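Local coordinates for protein uricase (Arthrobacter globiformis, PDB 2YZC) that oxidises uric acid with molecular oxygen to 5-hydroxyisourate, a step of urate breakdown on the way to (S)-allantoin, and is bound here to allantoate, at residues K212-T217 with Q223-E228; R231-T236 with D241-S246; V186-R191 with G208-A213. One frame throughout, in Å; residues are numbered along the deposited sequence.

Contact 1. Residues K212-T217 with Q223-E228. With 1AL (allantoate ion), chain I.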
ATOM      1  N   LYS A 212     -11.355  26.540  -3.715  1.00 21.56           N
ATOM      2  CA  LYS A 212     -11.358  27.916  -4.201  1.00 23.50           C
ATOM      3  C   LYS A 212     -10.181  28.722  -3.668  1.00 23.17           C
ATOM      4  O   LYS A 212      -9.508  29.422  -4.426  1.00 23.41           O
ATOM      5  CB  LYS A 212     -12.668  28.609  -3.815  1.00 25.98           C
ATOM      6  CG  LYS A 212     -12.740  30.080  -4.218  1.00 29.56           C
ATOM      7  CD  LYS A 212     -14.043  30.713  -3.744  1.00 33.02           C
ATOM      8  CE  LYS A 212     -14.095  32.202  -4.059  1.00 36.53           C
ATOM      9  NZ  LYS A 212     -14.029  32.464  -5.524  1.00 40.31           N
ATOM     10  N   ALA A 213      -9.938  28.633  -2.364  1.00 21.92           N
ATOM     11  CA  ALA A 213      -8.835  29.364  -1.751  1.00 22.33           C
ATOM     12  C   ALA A 213      -7.501  28.845  -2.274  1.00 22.11           C
ATOM     13  O   ALA A 213      -6.582  29.622  -2.530  1.00 23.67           O
ATOM     14  CB  ALA A 213      -8.890  29.230  -0.233  1.00 20.82           C
ATOM     15  N   PHE A 214      -7.390  27.531  -2.430  1.00 21.01           N
ATOM     16  CA  PHE A 214      -6.153  26.960  -2.935  1.00 20.27           C
ATOM     17  C   PHE A 214      -5.867  27.475  -4.348  1.00 21.25           C
ATOM     18  O   PHE A 214      -4.755  27.904  -4.652  1.00 21.78           O
ATOM     19  CB  PHE A 214      -6.227  25.431  -2.968  1.00 20.22           C
ATOM     20  CG  PHE A 214      -5.054  24.794  -3.661  1.00 18.09           C
ATOM     21  CD1 PHE A 214      -3.828  24.666  -3.008  1.00 19.37           C
ATOM     22  CD2 PHE A 214      -5.149  24.399  -4.991  1.00 18.28           C
ATOM     23  CE1 PHE A 214      -2.710  24.156  -3.676  1.00 20.15           C
ATOM     24  CE2 PHE A 214      -4.039  23.889  -5.671  1.00 17.85           C
ATOM     25  CZ  PHE A 214      -2.816  23.769  -5.012  1.00 19.03           C
ATOM     26  N   ALA A 215      -6.884  27.449  -5.203  1.00 21.24           N
ATOM     27  CA  ALA A 215      -6.727  27.872  -6.589  1.00 22.19           C
ATOM     28  C   ALA A 215      -6.579  29.366  -6.859  1.00 23.79           C
ATOM     29  O   ALA A 215      -5.782  29.764  -7.709  1.00 23.53           O
ATOM     30  CB  ALA A 215      -7.883  27.322  -7.419  1.00 21.90           C
ATOM     31  N   GLU A 216      -7.330  30.193  -6.140  1.00 23.35           N
ATOM     32  CA  GLU A 216      -7.302  31.631  -6.379  1.00 25.01           C
ATOM     33  C   GLU A 216      -6.306  32.460  -5.575  1.00 25.90           C
ATOM     34  O   GLU A 216      -6.070  33.623  -5.893  1.00 26.51           O
ATOM     35  CB  GLU A 216      -8.712  32.195  -6.208  1.00 26.48           C
ATOM     36  CG  GLU A 216      -9.762  31.402  -6.985  1.00 28.33           C
ATOM     37  CD  GLU A 216     -11.132  32.060  -6.980  1.00 33.04           C
ATOM     38  OE1 GLU A 216     -11.400  32.874  -6.070  1.00 34.48           O
ATOM     39  OE2 GLU A 216     -11.947  31.750  -7.879  1.00 32.64           O
ATOM     40  N   THR A 217      -5.719  31.872  -4.541  1.00 24.99           N
ATOM     41  CA  THR A 217      -4.735  32.590  -3.738  1.00 24.33           C
ATOM     42  C   THR A 217      -3.387  32.574  -4.450  1.00 24.05           C
ATOM     43  O   THR A 217      -2.877  31.505  -4.777  1.00 22.59           O
ATOM     44  CB  THR A 217      -4.524  31.928  -2.362  1.00 24.08           C
ATOM     45  OG1 THR A 217      -5.760  31.904  -1.639  1.00 24.52           O
ATOM     46  CG2 THR A 217      -3.480  32.699  -1.556  1.00 24.52           C
ATOM     47  N   GLN A 223       2.219  27.972   3.593  1.00 20.16           N
ATOM     48  CA  GLN A 223       1.613  28.393   4.860  1.00 20.66           C
ATOM     49  C   GLN A 223       0.516  29.439   4.630  1.00 21.07           C
ATOM     50  O   GLN A 223      -0.515  29.430   5.308  1.00 19.53           O
ATOM     51  CB  GLN A 223       2.674  28.973   5.814  1.00 20.10           C
ATOM     52  CG  GLN A 223       3.656  27.948   6.402  1.00 21.43           C
ATOM     53  CD  GLN A 223       4.887  27.715   5.528  1.00 21.06           C
ATOM     54  OE1 GLN A 223       4.821  27.814   4.306  1.00 21.48           O
ATOM     55  NE2 GLN A 223       6.010  27.386   6.160  1.00 21.49           N
ATOM     56  N   GLN A 224       0.744  30.340   3.678  1.00 19.94           N
ATOM     57  CA  GLN A 224      -0.221  31.395   3.370  1.00 21.99           C
ATOM     58  C   GLN A 224      -1.450  30.807   2.686  1.00 21.62           C
ATOM     59  O   GLN A 224      -2.589  31.173   2.989  1.00 20.63           O
ATOM     60  CB  GLN A 224       0.417  32.446   2.456  1.00 22.66           C
ATOM     61  CG  GLN A 224      -0.485  33.634   2.130  1.00 26.68           C
ATOM     62  CD  GLN A 224       0.014  34.445   0.941  1.00 30.24           C
ATOM     63  OE1 GLN A 224      -0.396  35.589   0.734  1.00 32.97           O
ATOM     64  NE2 GLN A 224       0.894  33.847   0.147  1.00 29.74           N
ATOM     65  N   THR A 225      -1.208  29.903   1.743  1.00 20.78           N
ATOM     66  CA  THR A 225      -2.292  29.252   1.024  1.00 19.74           C
ATOM     67  C   THR A 225      -3.165  28.492   2.024  1.00 19.09           C
ATOM     68  O   THR A 225      -4.388  28.506   1.930  1.00 19.14           O
ATOM     69  CB  THR A 225      -1.739  28.271  -0.035  1.00 19.37           C
ATOM     70  OG1 THR A 225      -1.096  29.021  -1.077  1.00 20.67           O
ATOM     71  CG2 THR A 225      -2.864  27.411  -0.634  1.00 18.79           C
ATOM     72  N   MET A 226      -2.527  27.842   2.989  1.00 18.82           N
ATOM     73  CA  MET A 226      -3.259  27.082   3.993  1.00 18.08           C
ATOM     74  C   MET A 226      -4.063  28.000   4.914  1.00 19.21           C
ATOM     75  O   MET A 226      -5.194  27.686   5.284  1.00 20.29           O
ATOM     76  CB  MET A 226      -2.293  26.229   4.818  1.00 19.32           C
ATOM     77  CG  MET A 226      -2.970  25.420   5.917  1.00 21.34           C
ATOM     78  SD  MET A 226      -1.814  24.328   6.765  1.00 23.32           S
ATOM     79  CE  MET A 226      -0.671  25.558   7.449  1.00 21.57           C
ATOM     80  N   TYR A 227      -3.481  29.136   5.280  1.00 18.71           N
ATOM     81  CA  TYR A 227      -4.174  30.074   6.151  1.00 19.19           C
ATOM     82  C   TYR A 227      -5.432  30.590   5.452  1.00 19.48           C
ATOM     83  O   TYR A 227      -6.496  30.642   6.056  1.00 21.18           O
ATOM     84  CB  TYR A 227      -3.248  31.238   6.517  1.00 21.00           C
ATOM     85  CG  TYR A 227      -3.898  32.282   7.393  1.00 25.86           C
ATOM     86  CD1 TYR A 227      -4.053  32.077   8.760  1.00 28.63           C
ATOM     87  CD2 TYR A 227      -4.385  33.464   6.844  1.00 28.04           C
ATOM     88  CE1 TYR A 227      -4.684  33.030   9.562  1.00 32.70           C
ATOM     89  CE2 TYR A 227      -5.014  34.418   7.631  1.00 31.29           C
ATOM     90  CZ  TYR A 227      -5.162  34.194   8.986  1.00 31.64           C
ATOM     91  OH  TYR A 227      -5.803  35.137   9.755  1.00 39.16           O
ATOM     92  N   GLU A 228      -5.311  30.960   4.178  1.00 18.50           N
ATOM     93  CA  GLU A 228      -6.456  31.459   3.417  1.00 19.42           C
ATOM     94  C   GLU A 228      -7.553  30.402   3.283  1.00 20.84           C
ATOM     95  O   GLU A 228      -8.745  30.720   3.336  1.00 20.17           O
ATOM     96  CB  GLU A 228      -6.011  31.928   2.030  1.00 21.44           C
ATOM     97  CG  GLU A 228      -5.142  33.175   2.080  1.00 28.18           C
ATOM     98  CD  GLU A 228      -5.833  34.337   2.783  1.00 32.21           C
ATOM     99  OE1 GLU A 228      -5.178  35.004   3.612  1.00 36.92           O
ATOM    100  OE2 GLU A 228      -7.024  34.588   2.506  1.00 34.27           O
TER
HETATM  101  C1  1AL I 303       7.044  26.607   1.567  1.00 42.94           C
HETATM  102  O2  1AL I 303       5.994  27.222   1.318  1.00 37.99           O
HETATM  103  N3  1AL I 303       7.570  26.528   2.819  1.00 41.19           N
HETATM  104  N4  1AL I 303       7.626  25.999   0.455  1.00 41.25           N
HETATM  105  C5  1AL I 303       7.842  23.466   1.279  1.00 43.24           C
HETATM  106  O6  1AL I 303       6.684  23.517   1.733  1.00 47.16           O
HETATM  107  O7  1AL I 303       8.522  22.438   1.139  1.00 45.08           O
HETATM  108  C8  1AL I 303       8.388  24.758   0.598  1.00 42.40           C
HETATM  109  C9  1AL I 303      10.778  24.704   1.135  1.00 35.40           C
HETATM  110  O10 1AL I 303      11.796  24.043   0.838  1.00 31.31           O
HETATM  111  N11 1AL I 303      10.582  25.237   2.382  1.00 33.91           N
HETATM  112  N12 1AL I 303       9.790  24.944   0.244  1.00 39.58           N
HETATM  113  O   HOH W   1      -2.563  29.157  -3.420  1.00 17.79           O
HETATM  114  O   HOH W   2      -7.016  34.278  -0.930  1.00 34.29           O
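Phe214 and Thr225 meet where the two consecutive helices of a tunnelling-fold (T-fold) domain, 199-216 and 222-236, lie against each other just either side of the turn that joins them. The Phe214 ring, its CG anti to the backbone N (chi1 172°), leans toward the sheet, and its CD1 atom lies 3.8 Å from the Thr225 CG2 methyl, which comes at the ring on a slant. Beyond this touch the ring lies on Leu182 and Thr184 of strand 182-192 and on Val155, so the same ring packs against both the second helix and the sheet. Thr225 divides its branches: CG2 serves the ring, while OG1 is hydrogen-bonded to Ser219 in the turn and gives a bond to a water 2.8 Å away. That water in turn donates to Phe214 O and, at 2.7 Å, to Thr217 O, tying the end of the first helix to the second helix without any direct bond between the segments. Thr217 and Glu228 cross at about a right angle, Thr217 OG1 lying 3.7 Å from Glu228 CB. The bend of the Glu228 chain at chi2 (-57°) carries its carboxylate onward to a salt bridge with Arg231. Nearby, Ala213 brings its CB to the backbone of Glu228, the closest atom being Glu228 O at 3.9 Å. At the far end Gln223 reaches the allantoate, whose N3 makes a weak bond to Gln223 OE1 (3.4 Å); Thr67 of the second subunit and Asn249 also hold the ligand. At the end of helix 199-216, Ala213 O accepts from both Thr217 N and Thr217 OG1, the hydroxyl at 2.6 Å and tilted 21° from the carbonyl plane.

Contact 2. Residues R231-T236 with D241-S246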
ATOM      1  N   ARG A 231      -9.250  30.233   6.766  1.00 20.85           N
ATOM      2  CA  ARG A 231     -10.006  31.446   7.067  1.00 22.62           C
ATOM      3  C   ARG A 231     -11.341  31.467   6.331  1.00 21.98           C
ATOM      4  O   ARG A 231     -12.367  31.834   6.899  1.00 21.81           O
ATOM      5  CB  ARG A 231      -9.190  32.692   6.689  1.00 23.43           C
ATOM      6  CG  ARG A 231      -9.873  34.010   7.037  1.00 29.14           C
ATOM      7  CD  ARG A 231      -8.925  35.199   6.874  1.00 33.86           C
ATOM      8  NE  ARG A 231      -8.592  35.470   5.478  1.00 37.12           N
ATOM      9  CZ  ARG A 231      -9.431  36.008   4.597  1.00 40.28           C
ATOM     10  NH1 ARG A 231     -10.662  36.339   4.962  1.00 41.79           N
ATOM     11  NH2 ARG A 231      -9.038  36.221   3.347  1.00 41.14           N
ATOM     12  N   ALA A 232     -11.325  31.073   5.063  1.00 21.48           N
ATOM     13  CA  ALA A 232     -12.543  31.051   4.261  1.00 21.96           C
ATOM     14  C   ALA A 232     -13.604  30.152   4.897  1.00 22.20           C
ATOM     15  O   ALA A 232     -14.793  30.469   4.878  1.00 21.21           O
ATOM     16  CB  ALA A 232     -12.227  30.565   2.845  1.00 21.79           C
ATOM     17  N   VAL A 233     -13.169  29.028   5.456  1.00 21.07           N
ATOM     18  CA  VAL A 233     -14.095  28.096   6.087  1.00 21.23           C
ATOM     19  C   VAL A 233     -14.712  28.680   7.362  1.00 22.82           C
ATOM     20  O   VAL A 233     -15.942  28.710   7.511  1.00 23.66           O
ATOM     21  CB  VAL A 233     -13.384  26.760   6.410  1.00 20.47           C
ATOM     22  CG1 VAL A 233     -14.262  25.886   7.291  1.00 19.48           C
ATOM     23  CG2 VAL A 233     -13.063  26.028   5.110  1.00 17.63           C
ATOM     24  N   ILE A 234     -13.866  29.152   8.269  1.00 21.59           N
ATOM     25  CA  ILE A 234     -14.352  29.720   9.524  1.00 23.94           C
ATOM     26  C   ILE A 234     -15.239  30.942   9.304  1.00 25.15           C
ATOM     27  O   ILE A 234     -16.247  31.116   9.991  1.00 25.98           O
ATOM     28  CB  ILE A 234     -13.189  30.129  10.453  1.00 24.05           C
ATOM     29  CG1 ILE A 234     -12.257  28.938  10.698  1.00 23.89           C
ATOM     30  CG2 ILE A 234     -13.748  30.639  11.785  1.00 26.18           C
ATOM     31  CD1 ILE A 234     -12.920  27.753  11.362  1.00 25.87           C
ATOM     32  N   GLU A 235     -14.866  31.789   8.352  1.00 25.86           N
ATOM     33  CA  GLU A 235     -15.646  32.991   8.074  1.00 28.17           C
ATOM     34  C   GLU A 235     -17.007  32.678   7.467  1.00 28.33           C
ATOM     35  O   GLU A 235     -17.963  33.438   7.636  1.00 28.88           O
ATOM     36  CB  GLU A 235     -14.874  33.921   7.134  1.00 30.23           C
ATOM     37  CG  GLU A 235     -13.704  34.629   7.794  1.00 33.36           C
ATOM     38  CD  GLU A 235     -12.964  35.541   6.837  1.00 36.47           C
ATOM     39  OE1 GLU A 235     -12.088  36.303   7.296  1.00 39.07           O
ATOM     40  OE2 GLU A 235     -13.257  35.492   5.624  1.00 38.39           O
ATOM     41  N   THR A 236     -17.099  31.551   6.771  1.00 26.12           N
ATOM     42  CA  THR A 236     -18.342  31.166   6.119  1.00 26.53           C
ATOM     43  C   THR A 236     -19.283  30.318   6.976  1.00 26.68           C
ATOM     44  O   THR A 236     -20.504  30.402   6.828  1.00 26.68           O
ATOM     45  CB  THR A 236     -18.051  30.389   4.813  1.00 26.94           C
ATOM     46  OG1 THR A 236     -17.229  31.191   3.954  1.00 28.29           O
ATOM     47  CG2 THR A 236     -19.348  30.044   4.089  1.00 28.26           C
ATOM     48  N   ASP A 241     -15.810  25.682  14.714  1.00 20.43           N
ATOM     49  CA  ASP A 241     -14.940  26.395  15.649  1.00 21.57           C
ATOM     50  C   ASP A 241     -13.480  26.402  15.236  1.00 20.89           C
ATOM     51  O   ASP A 241     -12.725  27.306  15.604  1.00 20.27           O
ATOM     52  CB  ASP A 241     -15.053  25.794  17.048  1.00 25.00           C
ATOM     53  CG  ASP A 241     -16.000  26.571  17.937  1.00 28.04           C
ATOM     54  OD1 ASP A 241     -16.619  27.538  17.443  1.00 30.50           O
ATOM     55  OD2 ASP A 241     -16.121  26.211  19.126  1.00 30.09           O
ATOM     56  N   GLU A 242     -13.072  25.391  14.479  1.00 18.37           N
ATOM     57  CA  GLU A 242     -11.690  25.312  14.051  1.00 18.29           C
ATOM     58  C   GLU A 242     -11.507  24.293  12.943  1.00 18.03           C
ATOM     59  O   GLU A 242     -12.290  23.360  12.796  1.00 16.23           O
ATOM     60  CB  GLU A 242     -10.795  24.927  15.229  1.00 19.47           C
ATOM     61  CG  GLU A 242     -11.270  23.677  15.962  1.00 24.32           C
ATOM     62  CD  GLU A 242     -10.328  23.253  17.067  1.00 25.66           C
ATOM     63  OE1 GLU A 242     -10.750  22.458  17.937  1.00 24.47           O
ATOM     64  OE2 GLU A 242      -9.163  23.709  17.060  1.00 28.29           O
ATOM     65  N   ILE A 243     -10.462  24.493  12.160  1.00 18.17           N
ATOM     66  CA  ILE A 243     -10.153  23.574  11.083  1.00 18.31           C
ATOM     67  C   ILE A 243      -8.655  23.352  11.128  1.00 17.68           C
ATOM     68  O   ILE A 243      -7.878  24.291  11.321  1.00 20.39           O
ATOM     69  CB  ILE A 243     -10.580  24.143   9.711  1.00 18.21           C
ATOM     70  CG1 ILE A 243     -10.205  23.152   8.601  1.00 19.08           C
ATOM     71  CG2 ILE A 243      -9.926  25.496   9.473  1.00 19.54           C
ATOM     72  CD1 ILE A 243     -10.741  23.523   7.242  1.00 19.52           C
ATOM     73  N   LYS A 244      -8.254  22.096  10.992  1.00 18.93           N
ATOM     74  CA  LYS A 244      -6.848  21.741  11.010  1.00 18.86           C
ATOM     75  C   LYS A 244      -6.509  21.160   9.657  1.00 21.83           C
ATOM     76  O   LYS A 244      -7.290  20.396   9.095  1.00 15.66           O
ATOM     77  CB  LYS A 244      -6.562  20.698  12.086  1.00 22.25           C
ATOM     78  CG  LYS A 244      -6.755  21.195  13.504  1.00 24.52           C
ATOM     79  CD  LYS A 244      -6.285  20.164  14.510  1.00 25.85           C
ATOM     80  CE  LYS A 244      -6.191  20.767  15.902  1.00 29.27           C
ATOM     81  NZ  LYS A 244      -5.568  19.808  16.853  1.00 32.40           N
ATOM     82  N   MET A 245      -5.345  21.526   9.138  1.00 19.33           N
ATOM     83  CA  MET A 245      -4.919  21.007   7.852  1.00 21.04           C
ATOM     84  C   MET A 245      -3.495  20.491   7.918  1.00 20.80           C
ATOM     85  O   MET A 245      -2.660  20.998   8.675  1.00 17.10           O
ATOM     86  CB  MET A 245      -5.028  22.092   6.783  1.00 23.21           C
ATOM     87  CG  MET A 245      -6.453  22.483   6.464  1.00 28.82           C
ATOM     88  SD  MET A 245      -6.535  23.969   5.456  1.00 32.98           S
ATOM     89  CE  MET A 245      -6.681  25.191   6.726  1.00 33.08           C
ATOM     90  N   SER A 246      -3.239  19.465   7.115  1.00 20.97           N
ATOM     91  CA  SER A 246      -1.930  18.846   7.015  1.00 20.15           C
ATOM     92  C   SER A 246      -1.706  18.780   5.510  1.00 20.62           C
ATOM     93  O   SER A 246      -2.333  17.978   4.815  1.00 20.38           O
ATOM     94  CB  SER A 246      -1.959  17.443   7.619  1.00 21.21           C
ATOM     95  OG  SER A 246      -0.672  16.857   7.584  1.00 22.75           O
TER
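Apolar touches alone join Val233 and Ile234, on the last turns of helix 222-236, to Ile243 and its neighbours on strand 240-254. Val233 CG2 sits 4.0 Å from Ile243 CD1, the two side chains crossing at about a right angle. Ile243 reaches it through an extended chain, CG1 anti to the backbone N (chi1 179°), while its other branch, CG2, lies 4.2 Å from Ile234 CD1. The same Ile234 methyl presses on the strand backbone, nearest at Glu242 CA (3.8 Å), so one isoleucine covers both main chain and side chain. The helix and strand segments run nearly antiparallel, at 161°, with their axes 8.4 Å apart, as befits a helix laid on the sheet of a T-fold domain and leading through a short turn into its next strand. Leu210 of helix 199-216 touches both Val233 and Ile243 and continues the apolar layer.

Charged groups keep to other sides. Arg231 NH1 gives a 2.7 Å bond to Glu235 OE1, which lies in the guanidinium plane, one helical turn on; Val13 of the second subunit packs on both residues. Across the strand, Glu242 starts out away from the helix, and its OE1 is gripped twice, by Arg191 in a salt bridge and by Trp295 NE1.

Between the two segments the contact is thus apolar packing, with no hydrogen bond, while the buried Glu242 carboxylate, paired with an arginine and an indole N-H, is probably stabilised as the anion.

Contact 3. Residues V186-R191 with G208-A213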
ATOM      1  N   VAL A 186      -4.877  17.495  -0.142  1.00 23.30           N
ATOM      2  CA  VAL A 186      -5.660  18.183   0.863  1.00 23.54           C
ATOM      3  C   VAL A 186      -6.197  17.228   1.918  1.00 24.21           C
ATOM      4  O   VAL A 186      -6.957  16.307   1.614  1.00 23.61           O
ATOM      5  CB  VAL A 186      -6.848  18.940   0.242  1.00 24.87           C
ATOM      6  CG1 VAL A 186      -7.610  19.685   1.334  1.00 25.65           C
ATOM      7  CG2 VAL A 186      -6.349  19.915  -0.818  1.00 25.67           C
ATOM      8  N   SER A 187      -5.762  17.447   3.154  1.00 22.07           N
ATOM      9  CA  SER A 187      -6.204  16.674   4.307  1.00 23.21           C
ATOM     10  C   SER A 187      -6.654  17.751   5.275  1.00 21.98           C
ATOM     11  O   SER A 187      -5.832  18.518   5.776  1.00 20.94           O
ATOM     12  CB  SER A 187      -5.053  15.884   4.939  1.00 26.62           C
ATOM     13  OG  SER A 187      -4.782  14.692   4.227  1.00 29.63           O
ATOM     14  N   ALA A 188      -7.956  17.834   5.508  1.00 19.48           N
ATOM     15  CA  ALA A 188      -8.478  18.848   6.412  1.00 19.08           C
ATOM     16  C   ALA A 188      -9.529  18.247   7.321  1.00 18.92           C
ATOM     17  O   ALA A 188     -10.267  17.351   6.925  1.00 16.79           O
ATOM     18  CB  ALA A 188      -9.079  19.996   5.615  1.00 18.93           C
ATOM     19  N   ARG A 189      -9.583  18.744   8.549  1.00 18.74           N
ATOM     20  CA  ARG A 189     -10.561  18.278   9.515  1.00 19.69           C
ATOM     21  C   ARG A 189     -11.067  19.487  10.290  1.00 19.86           C
ATOM     22  O   ARG A 189     -10.279  20.323  10.740  1.00 18.27           O
ATOM     23  CB  ARG A 189      -9.924  17.242  10.440  1.00 24.51           C
ATOM     24  CG  ARG A 189      -9.854  15.868   9.788  1.00 31.64           C
ATOM     25  CD  ARG A 189      -8.897  14.934  10.489  1.00 38.12           C
ATOM     26  NE  ARG A 189      -8.950  13.587   9.922  1.00 41.54           N
ATOM     27  CZ  ARG A 189      -8.791  13.298   8.632  1.00 43.70           C
ATOM     28  NH1 ARG A 189      -8.569  14.262   7.745  1.00 44.46           N
ATOM     29  NH2 ARG A 189      -8.850  12.036   8.226  1.00 45.23           N
ATOM     30  N   TRP A 190     -12.385  19.589  10.407  1.00 18.27           N
ATOM     31  CA  TRP A 190     -12.992  20.710  11.110  1.00 18.28           C
ATOM     32  C   TRP A 190     -13.964  20.239  12.191  1.00 18.63           C
ATOM     33  O   TRP A 190     -14.702  19.259  12.019  1.00 17.18           O
ATOM     34  CB  TRP A 190     -13.674  21.646  10.095  1.00 17.11           C
ATOM     35  CG  TRP A 190     -14.675  20.980   9.187  1.00 17.65           C
ATOM     36  CD1 TRP A 190     -16.025  20.905   9.374  1.00 17.25           C
ATOM     37  CD2 TRP A 190     -14.408  20.317   7.941  1.00 18.11           C
ATOM     38  NE1 TRP A 190     -16.616  20.245   8.324  1.00 19.82           N
ATOM     39  CE2 TRP A 190     -15.648  19.872   7.430  1.00 18.14           C
ATOM     40  CE3 TRP A 190     -13.243  20.059   7.207  1.00 18.29           C
ATOM     41  CZ2 TRP A 190     -15.758  19.182   6.215  1.00 18.31           C
ATOM     42  CZ3 TRP A 190     -13.353  19.369   5.994  1.00 17.82           C
ATOM     43  CH2 TRP A 190     -14.604  18.942   5.514  1.00 18.37           C
ATOM     44  N   ARG A 191     -13.937  20.935  13.323  1.00 19.07           N
ATOM     45  CA  ARG A 191     -14.782  20.592  14.457  1.00 18.19           C
ATOM     46  C   ARG A 191     -16.011  21.488  14.548  1.00 19.54           C
ATOM     47  O   ARG A 191     -15.899  22.712  14.542  1.00 17.95           O
ATOM     48  CB  ARG A 191     -13.980  20.702  15.755  1.00 19.06           C
ATOM     49  CG  ARG A 191     -14.787  20.379  17.015  1.00 19.04           C
ATOM     50  CD  ARG A 191     -13.892  20.346  18.248  1.00 21.42           C
ATOM     51  NE  ARG A 191     -13.392  21.667  18.625  1.00 21.01           N
ATOM     52  CZ  ARG A 191     -14.129  22.601  19.225  1.00 22.64           C
ATOM     53  NH1 ARG A 191     -15.401  22.362  19.516  1.00 23.22           N
ATOM     54  NH2 ARG A 191     -13.593  23.771  19.544  1.00 23.13           N
ATOM     55  N   GLY A 208     -15.668  23.058  -1.398  1.00 19.36           N
ATOM     56  CA  GLY A 208     -15.584  24.114  -2.392  1.00 19.09           C
ATOM     57  C   GLY A 208     -14.758  25.313  -1.945  1.00 20.88           C
ATOM     58  O   GLY A 208     -14.025  25.900  -2.741  1.00 20.52           O
ATOM     59  N   LEU A 209     -14.875  25.686  -0.675  1.00 19.33           N
ATOM     60  CA  LEU A 209     -14.125  26.826  -0.147  1.00 21.59           C
ATOM     61  C   LEU A 209     -12.624  26.538  -0.113  1.00 21.19           C
ATOM     62  O   LEU A 209     -11.803  27.418  -0.386  1.00 19.27           O
ATOM     63  CB  LEU A 209     -14.616  27.178   1.256  1.00 20.31           C
ATOM     64  CG  LEU A 209     -16.066  27.660   1.345  1.00 23.30           C
ATOM     65  CD1 LEU A 209     -16.501  27.753   2.800  1.00 21.60           C
ATOM     66  CD2 LEU A 209     -16.190  29.009   0.651  1.00 24.19           C
ATOM     67  N   LEU A 210     -12.270  25.305   0.230  1.00 19.88           N
ATOM     68  CA  LEU A 210     -10.865  24.909   0.287  1.00 19.93           C
ATOM     69  C   LEU A 210     -10.264  24.923  -1.115  1.00 19.93           C
ATOM     70  O   LEU A 210      -9.173  25.447  -1.329  1.00 17.84           O
ATOM     71  CB  LEU A 210     -10.723  23.509   0.889  1.00 18.64           C
ATOM     72  CG  LEU A 210     -11.102  23.337   2.363  1.00 19.38           C
ATOM     73  CD1 LEU A 210     -11.047  21.865   2.738  1.00 19.21           C
ATOM     74  CD2 LEU A 210     -10.145  24.139   3.238  1.00 17.72           C
ATOM     75  N   LEU A 211     -10.990  24.341  -2.064  1.00 20.20           N
ATOM     76  CA  LEU A 211     -10.528  24.279  -3.447  1.00 21.55           C
ATOM     77  C   LEU A 211     -10.384  25.683  -4.023  1.00 21.47           C
ATOM     78  O   LEU A 211      -9.415  25.981  -4.722  1.00 21.29           O
ATOM     79  CB  LEU A 211     -11.518  23.467  -4.284  1.00 20.96           C
ATOM     80  CG  LEU A 211     -11.134  22.068  -4.787  1.00 24.35           C
ATOM     81  CD1 LEU A 211     -10.065  21.433  -3.919  1.00 23.85           C
ATOM     82  CD2 LEU A 211     -12.392  21.210  -4.842  1.00 19.56           C
ATOM     83  N   LYS A 212     -11.355  26.540  -3.715  1.00 21.56           N
ATOM     84  CA  LYS A 212     -11.358  27.916  -4.201  1.00 23.50           C
ATOM     85  C   LYS A 212     -10.181  28.722  -3.668  1.00 23.17           C
ATOM     86  O   LYS A 212      -9.508  29.422  -4.426  1.00 23.41           O
ATOM     87  CB  LYS A 212     -12.668  28.609  -3.815  1.00 25.98           C
ATOM     88  CG  LYS A 212     -12.740  30.080  -4.218  1.00 29.56           C
ATOM     89  CD  LYS A 212     -14.043  30.713  -3.744  1.00 33.02           C
ATOM     90  CE  LYS A 212     -14.095  32.202  -4.059  1.00 36.53           C
ATOM     91  NZ  LYS A 212     -14.029  32.464  -5.524  1.00 40.31           N
ATOM     92  N   ALA A 213      -9.938  28.633  -2.364  1.00 21.92           N
ATOM     93  CA  ALA A 213      -8.835  29.364  -1.751  1.00 22.33           C
ATOM     94  C   ALA A 213      -7.501  28.845  -2.274  1.00 22.11           C
ATOM     95  O   ALA A 213      -6.582  29.622  -2.530  1.00 23.67           O
ATOM     96  CB  ALA A 213      -8.890  29.230  -0.233  1.00 20.82           C
TER
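Lys212 N donates to Gly208 O over 2.9 Å, closing the helical turn from which Leu210 reaches Ala188 and Val186 of the strand. Ala213 N to Leu209 O (3.0 Å) follows as the next bond of the helix. Leu210 carries the contact with one methyl. Its chain leaves with CG beside the backbone N and then runs straight out, CD1 anti to CA (chi2 174°), which sends that methyl farthest toward the sheet. There it lies 4.0 Å from Ala188 CB and 4.3 Å from Val186 CG1, bridging two residues that sit on the same face of the strand, two positions apart. Leu210 CD1 thus meets the single methyl of Ala188, although the nearest CA atoms, of Val186 and Leu210, stay 8.5 Å apart.

In T-fold domains such as this one, two consecutive helices lie across one face of an antiparallel sheet; here helix 199-216 packs on strand 182-192, a strand flanked by 143-157 and 240-254. Met229 of helix 222-236 also packs on Leu210, so this leucine meets the second helix as well as the sheet. Farther along the strand, Trp190 lies on the helix-facing side as well, its CZ3 4.7 Å from Leu210 CD1, a looser approach. Its indole NE1 is bonded to Tyr192 OH, and the two rings meet with their planes nearly perpendicular. On the reverse face of the strand Arg189 runs to a salt bridge with Glu151, its guanidinium NH2 binding the OE2 carboxylate oxygen.

Overall arrangement
The three contacts belong to the helix-on-sheet layer of one T-fold domain. Contact 1 pairs helices 199-216 and 222-236 with each other; contact 3 lays the first of them on strand 182-192, and contact 2 the second on strand 240-254, its neighbour in the sheet. The centres of contacts 2 and 3 are about 7 Å apart, and Lys244 N probably bonds to Arg189 O (2.7 Å) between them. The centre of contact 1 is about 11 Å from that of contact 2 and about 10 Å from that of contact 3. It alone reaches the allantoate, through Gln223; in contact 3 the Val186 side chain is about 14 Å from the ligand. Contacts 1 and 2 both touch the second subunit.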